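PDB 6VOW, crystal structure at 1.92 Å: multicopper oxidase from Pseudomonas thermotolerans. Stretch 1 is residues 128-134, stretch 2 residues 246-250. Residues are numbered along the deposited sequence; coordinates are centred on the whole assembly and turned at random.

Stretch 1 (128-134) EDAGNFW
Stretch 2 (246-250) LDGHP

Residues 131-134 of stretch 1 form an extended strand, entered through a loop, with Gly131 at phi/psi 126/-157 and Phe133 at -133/-175. Stretch 2 carries a tight turn at Asp247-Gly248 that leads into a strand taking in Pro250: Asp247 (59/49) and Gly248 (70/19) both have positive phi, and the flanking residues pair through Leu246 N to His249 O (3.0 Å) and His249 N to Leu246 O (3.2 Å). The turn meets the strand glycine to glycine, Gly131 CA lying 4.3 Å from Gly248 CA. No direct hydrogen bond joins the stretches; Ala130 O and Gly248 O, both acceptors, sit 2.9 Å apart. One water does bridge them, accepting from Asn132 ND2 (3.2 Å to the water oxygen) and Gly248 N (3.0 Å to the same oxygen).

The close approach depends on absent side chains. An ideal CB on Gly248 would fall 2.6 Å from Phe133 CE1 and 3.0 Å from Asn132 O; one on Gly131 would lie 3.0 Å from Gly248 O and jam against its preceding carbonyl. Phe133 (chi1 -62°, m; chi2 -76°) starts sideways, yet its ring end reaches the turn, with CZ 3.8 Å from Gly248 O in an oblique approach. His249 (chi1 -65°, m; chi2 -85°) likewise brings CE1 to 3.8 Å from OD2 of Asp129 (chi1 -59°, m), a carbon-oxygen contact at van der Waals range, not a hydrogen bond; OD2 is hydrogen-bonded elsewhere in the structure.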

# COMPACT_ATOMS: atom_id res chain seq x y z
N GLU A 128 -6.10 -13.99 -6.45
CA GLU A 128 -5.38 -15.20 -6.19
C GLU A 128 -4.40 -15.13 -5.02
O GLU A 128 -3.84 -16.20 -4.68
CB GLU A 128 -4.58 -15.65 -7.44
CG GLU A 128 -5.42 -15.83 -8.71
CD GLU A 128 -6.31 -17.08 -8.73
OE1 GLU A 128 -6.34 -17.86 -7.75
OE2 GLU A 128 -7.00 -17.31 -9.73
N ASP A 129 -4.16 -13.92 -4.46
CA ASP A 129 -3.24 -13.72 -3.35
C ASP A 129 -4.02 -13.23 -2.20
O ASP A 129 -4.82 -12.27 -2.29
CB ASP A 129 -2.19 -12.69 -3.64
CG ASP A 129 -1.33 -13.05 -4.85
OD1 ASP A 129 -1.10 -14.22 -5.15
OD2 ASP A 129 -0.93 -12.15 -5.55
N ALA A 130 -3.82 -13.95 -1.12
CA ALA A 130 -4.41 -13.56 0.14
C ALA A 130 -3.51 -12.56 0.74
O ALA A 130 -2.31 -12.53 0.46
CB ALA A 130 -4.53 -14.74 1.06
N GLY A 131 -4.12 -11.75 1.56
CA GLY A 131 -3.48 -10.77 2.33
C GLY A 131 -4.03 -9.40 2.15
O GLY A 131 -5.20 -9.23 1.79
N ASN A 132 -3.19 -8.44 2.46
CA ASN A 132 -3.56 -7.02 2.65
C ASN A 132 -3.19 -6.26 1.46
O ASN A 132 -1.99 -6.26 1.11
CB ASN A 132 -2.73 -6.45 3.83
CG ASN A 132 -3.06 -7.17 5.11
OD1 ASN A 132 -4.26 -7.37 5.43
ND2 ASN A 132 -2.04 -7.59 5.85
N PHE A 133 -4.16 -5.60 0.85
CA PHE A 133 -3.86 -4.81 -0.35
C PHE A 133 -4.55 -3.53 -0.05
O PHE A 133 -5.12 -3.33 1.08
CB PHE A 133 -4.35 -5.55 -1.63
CG PHE A 133 -3.69 -6.81 -1.81
CD1 PHE A 133 -2.43 -6.86 -2.26
CD2 PHE A 133 -4.26 -7.96 -1.29
CE1 PHE A 133 -1.75 -8.06 -2.34
CE2 PHE A 133 -3.60 -9.15 -1.29
CZ PHE A 133 -2.34 -9.21 -1.86
N TRP A 134 -4.51 -2.65 -1.01
CA TRP A 134 -5.36 -1.42 -0.88
C TRP A 134 -5.68 -0.90 -2.24
O TRP A 134 -5.16 -1.38 -3.27
CB TRP A 134 -4.69 -0.31 -0.00
CG TRP A 134 -3.39 0.21 -0.44
CD1 TRP A 134 -2.26 -0.47 -0.68
CD2 TRP A 134 -3.11 1.57 -0.70
NE1 TRP A 134 -1.29 0.39 -1.06
CE2 TRP A 134 -1.79 1.66 -1.04
CE3 TRP A 134 -3.86 2.73 -0.61
CZ2 TRP A 134 -1.20 2.85 -1.38
CZ3 TRP A 134 -3.27 3.92 -0.89
CH2 TRP A 134 -1.94 3.98 -1.23
N LEU A 246 4.21 -9.38 4.71
CA LEU A 246 4.61 -8.01 4.25
C LEU A 246 4.11 -7.74 2.84
O LEU A 246 4.42 -8.53 1.86
CB LEU A 246 6.10 -7.85 4.28
CG LEU A 246 6.89 -8.43 5.42
CD1 LEU A 246 8.41 -8.36 5.10
CD2 LEU A 246 6.51 -7.72 6.71
N ASP A 247 3.31 -6.68 2.74
CA ASP A 247 2.82 -6.18 1.47
C ASP A 247 2.04 -7.32 0.78
O ASP A 247 2.24 -7.64 -0.37
CB ASP A 247 4.02 -5.66 0.66
CG ASP A 247 4.92 -4.70 1.49
OD1 ASP A 247 4.40 -3.77 2.08
OD2 ASP A 247 6.13 -4.94 1.63
N GLY A 248 1.16 -7.91 1.57
CA GLY A 248 0.23 -9.00 1.13
C GLY A 248 0.85 -10.36 0.82
O GLY A 248 0.25 -11.18 0.12
N HIS A 249 2.07 -10.63 1.32
CA HIS A 249 2.73 -11.91 1.06
C HIS A 249 3.37 -12.49 2.30
O HIS A 249 4.16 -11.83 2.97
CB HIS A 249 3.72 -11.75 -0.01
CG HIS A 249 3.09 -11.42 -1.29
ND1 HIS A 249 2.59 -12.37 -2.15
CD2 HIS A 249 2.77 -10.23 -1.80
CE1 HIS A 249 2.04 -11.75 -3.18
NE2 HIS A 249 2.14 -10.45 -2.99
N PRO A 250 2.97 -13.72 2.66
CA PRO A 250 3.42 -14.34 3.89
C PRO A 250 4.92 -14.47 4.06
O PRO A 250 5.62 -14.55 3.09
CB PRO A 250 2.83 -15.73 3.75
CG PRO A 250 1.48 -15.42 3.10
CD PRO A 250 1.90 -14.50 2.02
O HOH W 1 0.81 -7.81 4.51